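Local coordinates for protein putative c-1-tetrahydrofolate synthase, cytoplasmic (PDB 4A26) that probably catalyses, as a homodimer, the NADP-dependent oxidation of 5,10-methylenetetrahydrofolate and hydrolysis of the resulting methenyl form to 10-formyltetrahydrofolate in one-carbon metabolism, at residues R36-L40 against G66-F70; L22-V26 against L286-L290; A211-A217 against A233-G239; A149-I153 against P180-L185; P120-A126 against P143-C147. All blocks are in the same frame, centred on the assembly; numbering follows the deposited sequence.

Contact 1. Residues R36-L40 against G66-F70; sequences RVPGL and GMASF
Residues 36-40 run extended out of a loop into a strand that starts at Gly39, and residues 66-70 leave a helix and enter a strand at Ala68. Gly66 has phi/psi of 85/24 and closes the preceding helix in a Schellman motif; a CB there would jam against the preceding carbonyl. The two strands pair in parallel, Gly39 beside Ala68 (CA-CA 4.4 Å) and Leu40 beside Ser69 (CA-CA 5.2 Å). Three hydrogen bonds set this register: Ala68 N to Pro38 O at 2.6 Å, Leu40 N to Ala68 O at 3.1 Å and Phe70 N to Leu40 O at 2.9 Å. This is the opening of a beta-alpha-beta unit in the catalytic domain, strand 39-45, helix 49-64 and strand 68-74, with 39-45 the central strand of its three-stranded sheet. Val37 points toward the partner and sets CG1 3.3 Å from Ala68 N and 4.2 Å from Ala68 CB. Pro38 CG meets Met67 CG at 3.8 Å, the methionine in an mtt rotamer and touching helix 279-297. On the Ala68 face, Phe70 (chi1 m) brings its ring edge to Gly39, CE2 4.0 Å from Gly39 CA; a CB on Gly39 would clash with that ring.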
# COMPACT_ATOMS: atom_id res chain seq x y z
N ARG A 36 6.43 -32.08 14.44
CA ARG A 36 7.04 -30.95 13.73
C ARG A 36 6.59 -29.64 14.35
O ARG A 36 5.53 -29.57 14.99
CB ARG A 36 6.70 -30.98 12.24
CG ARG A 36 7.51 -31.99 11.44
CD ARG A 36 7.21 -31.88 9.95
NE ARG A 36 5.87 -32.35 9.63
CZ ARG A 36 5.27 -32.20 8.45
NH1 ARG A 36 5.89 -31.58 7.44
NH2 ARG A 36 4.04 -32.67 8.27
N VAL A 37 7.38 -28.60 14.15
CA VAL A 37 7.20 -27.35 14.87
C VAL A 37 7.73 -26.17 14.04
O VAL A 37 8.58 -26.36 13.17
CB VAL A 37 7.91 -27.44 16.25
CG1 VAL A 37 8.79 -26.24 16.51
CG2 VAL A 37 6.88 -27.63 17.36
N PRO A 38 7.22 -24.95 14.30
CA PRO A 38 7.69 -23.80 13.54
C PRO A 38 9.10 -23.38 13.92
O PRO A 38 9.52 -23.55 15.07
CB PRO A 38 6.70 -22.68 13.91
CG PRO A 38 5.60 -23.34 14.67
CD PRO A 38 6.18 -24.58 15.27
N GLY A 39 9.82 -22.83 12.95
CA GLY A 39 11.17 -22.34 13.16
C GLY A 39 11.23 -20.86 12.82
O GLY A 39 10.87 -20.46 11.72
N LEU A 40 11.66 -20.06 13.79
CA LEU A 40 11.97 -18.66 13.55
C LEU A 40 13.48 -18.53 13.44
O LEU A 40 14.20 -18.84 14.38
CB LEU A 40 11.45 -17.79 14.69
CG LEU A 40 11.67 -16.29 14.51
CD1 LEU A 40 11.06 -15.80 13.20
CD2 LEU A 40 11.07 -15.53 15.69
N GLY A 66 7.16 -22.96 22.23
CA GLY A 66 7.56 -24.28 21.75
C GLY A 66 7.98 -24.32 20.29
O GLY A 66 7.91 -25.37 19.64
N MET A 67 8.42 -23.17 19.77
CA MET A 67 8.96 -23.09 18.42
C MET A 67 10.44 -23.41 18.43
O MET A 67 11.11 -23.29 19.46
CB MET A 67 8.75 -21.69 17.84
CG MET A 67 7.32 -21.39 17.46
SD MET A 67 7.12 -19.73 16.79
CE MET A 67 5.39 -19.76 16.35
N ALA A 68 10.96 -23.82 17.27
CA ALA A 68 12.39 -23.98 17.09
C ALA A 68 12.99 -22.61 16.82
O ALA A 68 12.30 -21.70 16.37
CB ALA A 68 12.70 -24.93 15.95
N SER A 69 14.27 -22.45 17.12
CA SER A 69 14.95 -21.17 16.97
C SER A 69 16.23 -21.37 16.17
O SER A 69 16.96 -22.33 16.40
CB SER A 69 15.26 -20.58 18.34
OG SER A 69 14.96 -19.20 18.37
N PHE A 70 16.49 -20.47 15.23
CA PHE A 70 17.68 -20.56 14.39
C PHE A 70 18.41 -19.23 14.34
O PHE A 70 18.04 -18.33 13.59
CB PHE A 70 17.31 -21.01 12.98
CG PHE A 70 16.76 -22.40 12.92
CD1 PHE A 70 17.60 -23.50 12.86
CD2 PHE A 70 15.38 -22.61 12.95
CE1 PHE A 70 17.09 -24.78 12.81
CE2 PHE A 70 14.86 -23.89 12.90
CZ PHE A 70 15.72 -24.98 12.83

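Contact 2. Residues L22-V26 against L286-L290; sequences LKDKV and LENTL
Two long helices, 11-32 from the N-terminal part of the chain and 279-297 from its C-terminal end, pack side by side here, so that the last helix of the chain lies against the catalytic domain. Both segments are helical throughout; their axes run nearly parallel, 19° apart (signed crossing angle 19°), with a closest approach of 11.1 Å. Leu22 stands nearest Glu287 (CA-CA 7.0 Å) and Val26 nearest Leu290 (CA-CA 7.6 Å), one helical turn further on. Along the second helix, Leu286 (mt) points toward the partner and offers CB to Leu22 CD1 at 3.8 Å, while also touching Ala61 and Ala62 of helix 49-64. Glu287 leaves its helix sideways with chi1 t. Leu22 CD2 lies 3.8 Å from Glu287 CA; the end of the glutamate side chain comes nearer, and its OE2 forms a long salt bridge of 3.7 Å with Lys25 NZ, the lysine being mttt. Asn288 turns away, its ND2 bonded to the carbonyls of Ala124 and Thr145. Leu290 (tt) points inward between Leu22, Lys25 and Val26. Its CG is 4.4 Å from Val26 CG2, and its CD1 lies 3.8 Å from Lys25 CD and 3.5 Å from CD2 of Leu22, which is in the mt rotamer.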
# COMPACT_ATOMS: atom_id res chain seq x y z
N LEU A 22 -0.78 -19.23 21.26
CA LEU A 22 0.19 -19.76 20.31
C LEU A 22 0.82 -21.05 20.83
O LEU A 22 0.96 -22.02 20.08
CB LEU A 22 1.29 -18.74 20.03
CG LEU A 22 0.87 -17.50 19.24
CD1 LEU A 22 1.90 -16.39 19.40
CD2 LEU A 22 0.66 -17.84 17.77
N LYS A 23 1.19 -21.04 22.11
CA LYS A 23 1.75 -22.23 22.75
C LYS A 23 0.84 -23.43 22.54
O LYS A 23 1.30 -24.49 22.11
CB LYS A 23 1.96 -21.97 24.25
CG LYS A 23 2.78 -23.03 24.98
CD LYS A 23 2.64 -22.89 26.50
CE LYS A 23 3.43 -23.97 27.22
NZ LYS A 23 2.94 -24.20 28.62
N ASP A 24 -0.44 -23.26 22.84
CA ASP A 24 -1.44 -24.32 22.67
C ASP A 24 -1.58 -24.75 21.21
O ASP A 24 -1.60 -25.95 20.91
CB ASP A 24 -2.80 -23.89 23.22
CG ASP A 24 -2.85 -23.86 24.74
OD1 ASP A 24 -1.81 -24.10 25.39
OD2 ASP A 24 -3.94 -23.59 25.29
N LYS A 25 -1.67 -23.78 20.30
CA LYS A 25 -1.79 -24.08 18.87
C LYS A 25 -0.60 -24.88 18.36
O LYS A 25 -0.77 -25.91 17.70
CB LYS A 25 -1.93 -22.79 18.05
CG LYS A 25 -3.30 -22.12 18.18
CD LYS A 25 -3.33 -20.80 17.44
CE LYS A 25 -4.59 -20.00 17.75
NZ LYS A 25 -4.57 -18.67 17.08
N VAL A 26 0.61 -24.42 18.68
CA VAL A 26 1.84 -25.13 18.34
C VAL A 26 1.86 -26.55 18.91
O VAL A 26 2.34 -27.48 18.26
CB VAL A 26 3.08 -24.35 18.83
CG1 VAL A 26 4.34 -25.21 18.73
CG2 VAL A 26 3.25 -23.07 18.02
N LEU A 286 5.65 -13.98 16.31
CA LEU A 286 5.44 -15.42 16.51
C LEU A 286 4.18 -15.90 15.78
O LEU A 286 4.18 -16.99 15.19
CB LEU A 286 5.35 -15.77 17.99
CG LEU A 286 6.64 -15.65 18.80
CD1 LEU A 286 6.38 -15.97 20.27
CD2 LEU A 286 7.71 -16.56 18.24
N GLU A 287 3.12 -15.10 15.81
CA GLU A 287 1.88 -15.44 15.11
C GLU A 287 2.10 -15.50 13.60
O GLU A 287 1.66 -16.44 12.94
CB GLU A 287 0.76 -14.46 15.45
CG GLU A 287 -0.60 -14.91 14.92
CD GLU A 287 -1.70 -14.77 15.95
OE1 GLU A 287 -1.96 -13.64 16.41
OE2 GLU A 287 -2.32 -15.81 16.29
N ASN A 288 2.77 -14.48 13.08
CA ASN A 288 3.22 -14.48 11.69
C ASN A 288 3.96 -15.78 11.37
O ASN A 288 3.69 -16.41 10.35
CB ASN A 288 4.14 -13.27 11.43
CG ASN A 288 3.36 -12.01 11.03
OD1 ASN A 288 2.14 -11.92 11.22
ND2 ASN A 288 4.07 -11.03 10.48
N THR A 289 4.86 -16.19 12.26
CA THR A 289 5.66 -17.40 12.05
C THR A 289 4.84 -18.69 12.17
O THR A 289 5.19 -19.69 11.55
CB THR A 289 6.82 -17.48 13.05
OG1 THR A 289 7.49 -16.22 13.10
CG2 THR A 289 7.81 -18.56 12.63
N LEU A 290 3.78 -18.66 12.96
CA LEU A 290 2.86 -19.80 13.05
C LEU A 290 2.15 -19.97 11.71
O LEU A 290 2.17 -21.05 11.13
CB LEU A 290 1.84 -19.62 14.17
CG LEU A 290 1.21 -20.88 14.79
CD1 LEU A 290 -0.05 -20.51 15.55
CD2 LEU A 290 0.90 -21.94 13.76

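Contact 3. Residues A211-A217 against A233-G239; sequences ADIVIAA and AAVVDVG
Strands 213-216 and 234-237 are parallel neighbours in the sheet of the Rossmann-type NAD(P)-binding domain, their axes 4.8 Å and 11° apart. Ile213 pairs with Ala234, Val214 with Val235, Ile215 with Val236 and Ala216 with Asp237, all at CA-CA distances of 4.8 to 4.9 Å. The hydrogen bonds zigzag between the strands: Ala234 N to Asp212 O (2.9 Å), Val214 N to Ala234 O (2.9 Å), Val236 N to Val214 O (2.8 Å) and Ala216 N to Val236 O (2.9 Å). On its other edge strand 213-216 uses the backbone of Ile213 and Ile215 to bond strand 167-171. Asp237 N is taken by Ser271 OG of strand 269-271, and its carboxylate accepts from the amides of Asp257 and Val258; Asp212 forms a salt bridge with Lys230. Ile213, Ala234, Ile215 and Val236 share one face, where Ile215 (mm) lays CD1 4.0 Å from Val236 CB and both touch Val152 of helix 147-159. Val214 and Val235 (both t) meet on the other, CB to CG2 4.3 Å. After Asp237 the chain turns out of the strand, Val238 at phi/psi -99/-17, and Ala216 O thereby accepts two amides, Val238 N at 2.8 Å and Gly239 N at 3.0 Å.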
# COMPACT_ATOMS: atom_id res chain seq x y z
N ALA A 211 -11.93 12.11 15.35
CA ALA A 211 -11.31 10.78 15.26
C ALA A 211 -11.77 9.86 16.37
O ALA A 211 -11.46 10.08 17.54
CB ALA A 211 -9.79 10.90 15.29
N ASP A 212 -12.51 8.82 16.00
CA ASP A 212 -12.93 7.79 16.93
C ASP A 212 -11.75 6.92 17.36
O ASP A 212 -11.73 6.37 18.46
CB ASP A 212 -14.02 6.92 16.29
CG ASP A 212 -15.30 7.70 16.05
OD1 ASP A 212 -15.92 8.13 17.05
OD2 ASP A 212 -15.69 7.87 14.88
N ILE A 213 -10.77 6.81 16.47
CA ILE A 213 -9.54 6.08 16.74
C ILE A 213 -8.36 7.01 16.44
O ILE A 213 -8.44 7.85 15.54
CB ILE A 213 -9.49 4.79 15.89
CG1 ILE A 213 -10.67 3.88 16.27
CG2 ILE A 213 -8.15 4.07 16.06
CD1 ILE A 213 -10.73 2.57 15.52
N VAL A 214 -7.28 6.87 17.20
CA VAL A 214 -6.08 7.67 16.99
C VAL A 214 -4.84 6.82 17.22
O VAL A 214 -4.71 6.18 18.27
CB VAL A 214 -6.00 8.88 17.94
CG1 VAL A 214 -4.73 9.67 17.66
CG2 VAL A 214 -7.23 9.77 17.79
N ILE A 215 -3.95 6.82 16.24
CA ILE A 215 -2.71 6.07 16.32
C ILE A 215 -1.57 7.08 16.33
O ILE A 215 -1.33 7.76 15.33
CB ILE A 215 -2.56 5.09 15.13
CG1 ILE A 215 -3.87 4.33 14.87
CG2 ILE A 215 -1.46 4.08 15.40
CD1 ILE A 215 -4.37 3.55 16.06
N ALA A 216 -0.90 7.20 17.47
CA ALA A 216 0.20 8.15 17.63
C ALA A 216 1.52 7.46 17.30
O ALA A 216 2.07 6.71 18.12
CB ALA A 216 0.22 8.69 19.04
N ALA A 217 2.03 7.73 16.10
CA ALA A 217 3.23 7.06 15.59
C ALA A 217 4.27 8.03 15.03
O ALA A 217 5.13 7.62 14.25
CB ALA A 217 2.84 6.05 14.52
N ALA A 233 -12.88 8.54 22.45
CA ALA A 233 -12.01 7.96 21.43
C ALA A 233 -11.13 6.85 21.99
O ALA A 233 -11.00 6.70 23.21
CB ALA A 233 -11.14 9.04 20.81
N ALA A 234 -10.55 6.07 21.08
CA ALA A 234 -9.56 5.06 21.44
C ALA A 234 -8.22 5.55 20.94
O ALA A 234 -8.07 5.86 19.75
CB ALA A 234 -9.91 3.73 20.80
N VAL A 235 -7.24 5.63 21.84
CA VAL A 235 -5.92 6.14 21.49
C VAL A 235 -4.84 5.08 21.70
O VAL A 235 -4.68 4.57 22.80
CB VAL A 235 -5.57 7.39 22.34
CG1 VAL A 235 -4.21 7.95 21.92
CG2 VAL A 235 -6.65 8.44 22.20
N VAL A 236 -4.11 4.76 20.63
CA VAL A 236 -2.97 3.85 20.73
C VAL A 236 -1.65 4.60 20.52
O VAL A 236 -1.38 5.12 19.44
CB VAL A 236 -3.05 2.69 19.72
CG1 VAL A 236 -1.96 1.66 20.01
CG2 VAL A 236 -4.42 2.03 19.79
N ASP A 237 -0.85 4.65 21.58
CA ASP A 237 0.42 5.36 21.56
C ASP A 237 1.54 4.40 21.17
O ASP A 237 1.95 3.57 21.96
CB ASP A 237 0.69 5.96 22.95
CG ASP A 237 1.78 7.02 22.94
OD1 ASP A 237 2.62 7.05 22.02
OD2 ASP A 237 1.79 7.85 23.88
N VAL A 238 2.01 4.53 19.93
CA VAL A 238 3.09 3.67 19.42
C VAL A 238 4.46 4.36 19.48
O VAL A 238 5.50 3.70 19.40
CB VAL A 238 2.80 3.22 17.97
CG1 VAL A 238 3.67 2.03 17.60
CG2 VAL A 238 1.33 2.84 17.80
N GLY A 239 4.46 5.68 19.63
CA GLY A 239 5.70 6.43 19.78
C GLY A 239 6.42 6.09 21.07
O GLY A 239 5.80 5.85 22.10

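Contact 4. Residues A149-I153 against P180-L185; sequences AKGVI and PVAALL
Ile153, in the mp rotamer, pushes its CD1 into the neighbouring helix, 3.4 Å from Val181 CG2, 3.7 Å from Leu184 CB and 4.1 Å from Leu185 CD2. Both segments are helical, with axes 9.0 Å apart at closest and an angle of 39° between their directions (signed crossing angle -39°). They splay along their length: Ala149 CA is 4.8 Å from Val181 CA, whereas Ile153 CA is 7.3 Å from Leu185 CA. At the tight end the small Ala149 lets the backbones approach, its CB 3.8 Å from Pro180 CB and 3.7 Å from Leu184 CD1, with that leucine in mt. One turn on, Val152 (t) sets CG1 3.9 Å from CG2 of Val181 (p). Helix 178-187 connects the parallel strands 167-171 and 191-195 of the Rossmann-type sheet, a beta-alpha-beta unit, and helix 147-159 packs beside it; Val152 and Leu185 also reach the sheet at Ile215. Every side-chain contact between these segments is apolar, so they are held together by aliphatic packing rather than by polar pairing.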
# COMPACT_ATOMS: atom_id res chain seq x y z
N ALA A 149 2.41 -3.04 13.38
CA ALA A 149 1.18 -2.61 12.72
C ALA A 149 0.03 -3.54 13.06
O ALA A 149 -1.02 -3.09 13.52
CB ALA A 149 1.39 -2.54 11.21
N LYS A 150 0.24 -4.84 12.86
CA LYS A 150 -0.81 -5.84 13.11
C LYS A 150 -1.23 -5.87 14.58
O LYS A 150 -2.41 -5.99 14.89
CB LYS A 150 -0.34 -7.23 12.66
CG LYS A 150 -1.46 -8.27 12.58
CD LYS A 150 -0.93 -9.70 12.67
CE LYS A 150 -1.95 -10.73 12.21
NZ LYS A 150 -1.35 -12.10 12.15
N GLY A 151 -0.25 -5.74 15.48
CA GLY A 151 -0.49 -5.75 16.92
C GLY A 151 -1.27 -4.55 17.43
O GLY A 151 -1.87 -4.61 18.50
N VAL A 152 -1.23 -3.45 16.68
CA VAL A 152 -2.07 -2.29 16.99
C VAL A 152 -3.54 -2.60 16.70
O VAL A 152 -4.41 -2.29 17.51
CB VAL A 152 -1.64 -1.04 16.20
CG1 VAL A 152 -2.69 0.06 16.32
CG2 VAL A 152 -0.27 -0.55 16.67
N ILE A 153 -3.81 -3.22 15.56
CA ILE A 153 -5.17 -3.61 15.20
C ILE A 153 -5.72 -4.66 16.17
O ILE A 153 -6.88 -4.59 16.57
CB ILE A 153 -5.27 -4.11 13.73
CG1 ILE A 153 -5.41 -2.93 12.77
CG2 ILE A 153 -6.48 -4.99 13.53
CD1 ILE A 153 -4.28 -1.96 12.81
N PRO A 180 1.62 1.05 7.06
CA PRO A 180 0.90 -0.22 7.12
C PRO A 180 -0.36 -0.17 7.98
O PRO A 180 -1.40 -0.67 7.54
CB PRO A 180 1.93 -1.19 7.71
CG PRO A 180 3.09 -0.39 8.14
CD PRO A 180 3.04 0.91 7.43
N VAL A 181 -0.29 0.42 9.17
CA VAL A 181 -1.44 0.45 10.08
C VAL A 181 -2.60 1.27 9.51
O VAL A 181 -3.76 0.96 9.77
CB VAL A 181 -1.10 0.99 11.49
CG1 VAL A 181 -0.84 2.48 11.47
CG2 VAL A 181 -2.23 0.68 12.45
N ALA A 182 -2.29 2.30 8.72
CA ALA A 182 -3.32 3.09 8.06
C ALA A 182 -4.13 2.23 7.09
O ALA A 182 -5.34 2.39 6.98
CB ALA A 182 -2.71 4.27 7.34
N ALA A 183 -3.46 1.31 6.39
CA ALA A 183 -4.12 0.44 5.43
C ALA A 183 -4.88 -0.69 6.12
O ALA A 183 -5.90 -1.14 5.62
CB ALA A 183 -3.12 -0.13 4.45
N LEU A 184 -4.37 -1.15 7.26
CA LEU A 184 -5.04 -2.21 8.02
C LEU A 184 -6.37 -1.69 8.58
O LEU A 184 -7.37 -2.41 8.55
CB LEU A 184 -4.14 -2.73 9.15
CG LEU A 184 -2.88 -3.49 8.71
CD1 LEU A 184 -1.92 -3.69 9.89
CD2 LEU A 184 -3.21 -4.83 8.07
N LEU A 185 -6.38 -0.45 9.05
CA LEU A 185 -7.60 0.19 9.52
C LEU A 185 -8.63 0.42 8.40
O LEU A 185 -9.83 0.28 8.63
CB LEU A 185 -7.28 1.52 10.21
CG LEU A 185 -6.61 1.44 11.59
CD1 LEU A 185 -6.36 2.84 12.13
CD2 LEU A 185 -7.45 0.63 12.57

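Contact 5. Residues P120-A126 against P143-C147; sequences PHKDADA and PFTPC
An aromatic ring buried against bare backbone dominates this contact of two irregular segments: Phe144 loses 111 Å² to a chain that curls around it without any hydrogen bond passing between the two. The curl consists of an inverse gamma turn centred on Asp123 (phi/psi -80/76) and a type I turn from Asp123 to Ala126, closed by Ala126 N to Asp123 O at 2.9 Å. Phe144 itself is extended (-132/137) with chi1 m and chi2 -80°. Ala124 CA sits over the ring face in a CH-pi contact, 4.2 Å from the centroid and 16° off the normal, while carbonyl oxygens lie at the ring edge, His121 O 3.3 Å from Phe144 CZ and Pro120 O 3.7 Å from Phe144 CE2. Further along, Ala126, with positive phi (65/44), points its CB at the partner, 4.0 Å from both Phe144 CB and Pro146 CD; its CA is 5.2 Å from that of Pro146. Cys147 SG completes the contact, 3.8 Å from Asp125 OD1 and 4.0 Å from Ala124 O. Pro146 is the N-cap of helix 147-159, so the packing ties the loop between helices 111-116 and 129-136 to the start of that helix. Helix 129-136 spans the gap between the segments, its Asn131 bonded to Asp123; strand 98-101 touches Lys122, Ala124 and Asp125, and Asn288 of helix 279-297 binds the carbonyls of Ala124 and Thr145.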
# COMPACT_ATOMS: atom_id res chain seq x y z
N PRO A 120 9.52 -14.53 -0.33
CA PRO A 120 8.28 -13.86 0.10
C PRO A 120 7.50 -14.61 1.18
O PRO A 120 6.93 -13.97 2.07
CB PRO A 120 7.46 -13.80 -1.19
CG PRO A 120 8.47 -13.70 -2.26
CD PRO A 120 9.67 -14.48 -1.80
N HIS A 121 7.49 -15.94 1.10
CA HIS A 121 6.71 -16.77 2.03
C HIS A 121 7.41 -17.05 3.37
O HIS A 121 6.83 -17.70 4.24
CB HIS A 121 6.28 -18.09 1.35
CG HIS A 121 7.38 -19.09 1.18
ND1 HIS A 121 8.14 -19.18 0.04
CD2 HIS A 121 7.83 -20.07 2.01
CE1 HIS A 121 9.02 -20.16 0.17
NE2 HIS A 121 8.85 -20.71 1.36
N LYS A 122 8.63 -16.54 3.55
CA LYS A 122 9.33 -16.64 4.84
C LYS A 122 9.66 -15.26 5.43
O LYS A 122 10.39 -15.16 6.42
CB LYS A 122 10.61 -17.46 4.69
CG LYS A 122 10.38 -18.88 4.23
CD LYS A 122 11.65 -19.72 4.34
CE LYS A 122 11.37 -21.18 4.04
NZ LYS A 122 12.55 -22.05 4.30
N ASP A 123 9.09 -14.21 4.84
CA ASP A 123 9.38 -12.83 5.23
C ASP A 123 8.58 -12.44 6.48
O ASP A 123 7.60 -11.70 6.40
CB ASP A 123 9.05 -11.90 4.05
CG ASP A 123 9.27 -10.43 4.36
OD1 ASP A 123 10.09 -10.10 5.24
OD2 ASP A 123 8.62 -9.59 3.70
N ALA A 124 9.03 -12.92 7.63
CA ALA A 124 8.29 -12.77 8.89
C ALA A 124 8.02 -11.32 9.32
O ALA A 124 7.01 -11.05 9.98
CB ALA A 124 9.01 -13.52 10.01
N ASP A 125 8.91 -10.40 8.96
CA ASP A 125 8.71 -8.98 9.27
C ASP A 125 7.88 -8.24 8.21
O ASP A 125 7.42 -7.12 8.45
CB ASP A 125 10.06 -8.26 9.48
CG ASP A 125 10.48 -8.21 10.95
OD1 ASP A 125 9.60 -8.05 11.83
OD2 ASP A 125 11.71 -8.31 11.23
N ALA A 126 7.67 -8.87 7.06
CA ALA A 126 6.89 -8.27 5.97
C ALA A 126 7.57 -7.03 5.41
O ALA A 126 6.92 -6.01 5.17
CB ALA A 126 5.49 -7.94 6.44
N PRO A 143 0.69 -12.99 3.25
CA PRO A 143 1.05 -14.03 4.21
C PRO A 143 1.48 -13.45 5.56
O PRO A 143 1.22 -14.05 6.59
CB PRO A 143 2.23 -14.75 3.54
CG PRO A 143 2.80 -13.75 2.60
CD PRO A 143 1.63 -12.95 2.11
N PHE A 144 2.13 -12.29 5.52
CA PHE A 144 2.57 -11.59 6.72
C PHE A 144 2.18 -10.12 6.68
O PHE A 144 2.33 -9.46 5.65
CB PHE A 144 4.09 -11.68 6.86
CG PHE A 144 4.63 -13.07 6.74
CD1 PHE A 144 4.58 -13.94 7.81
CD2 PHE A 144 5.19 -13.51 5.55
CE1 PHE A 144 5.08 -15.23 7.71
CE2 PHE A 144 5.70 -14.79 5.44
CZ PHE A 144 5.64 -15.65 6.51
N THR A 145 1.70 -9.61 7.82
CA THR A 145 1.52 -8.18 8.02
C THR A 145 2.64 -7.71 8.95
O THR A 145 3.12 -8.49 9.76
CB THR A 145 0.15 -7.86 8.67
OG1 THR A 145 -0.21 -8.89 9.60
CG2 THR A 145 -0.92 -7.76 7.60
N PRO A 146 3.06 -6.43 8.81
CA PRO A 146 4.10 -5.91 9.70
C PRO A 146 3.68 -6.02 11.17
O PRO A 146 2.58 -5.62 11.52
CB PRO A 146 4.22 -4.44 9.28
CG PRO A 146 3.79 -4.43 7.89
CD PRO A 146 2.70 -5.45 7.78
N CYS A 147 4.58 -6.56 11.99
CA CYS A 147 4.25 -6.95 13.36
C CYS A 147 3.61 -5.84 14.17
O CYS A 147 2.45 -5.96 14.56
CB CYS A 147 5.51 -7.45 14.06
SG CYS A 147 6.20 -8.91 13.29

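Contacts 1 and 3 mark the two lobes, one in the three-stranded catalytic sheet and the other in the sheet of the NAD(P)-binding domain, with centres 34 Å apart on opposite sides of the chain's centre. Contact 2 joins sequence ends 260 residues apart, and all the others fall between its segments, in the order 1, 5, 4, 3. Its helix 279-297 links several of them: Leu286 and Thr289 touch contact 1, Asn288 probably hydrogen-bonds contact 5, and Glu287 and Asn288 meet Lys150 of contact 4. Contact 5 lies between the lobes and abuts contact 4, whose helices pack on contact 3, giving continuous packing from one domain to the other.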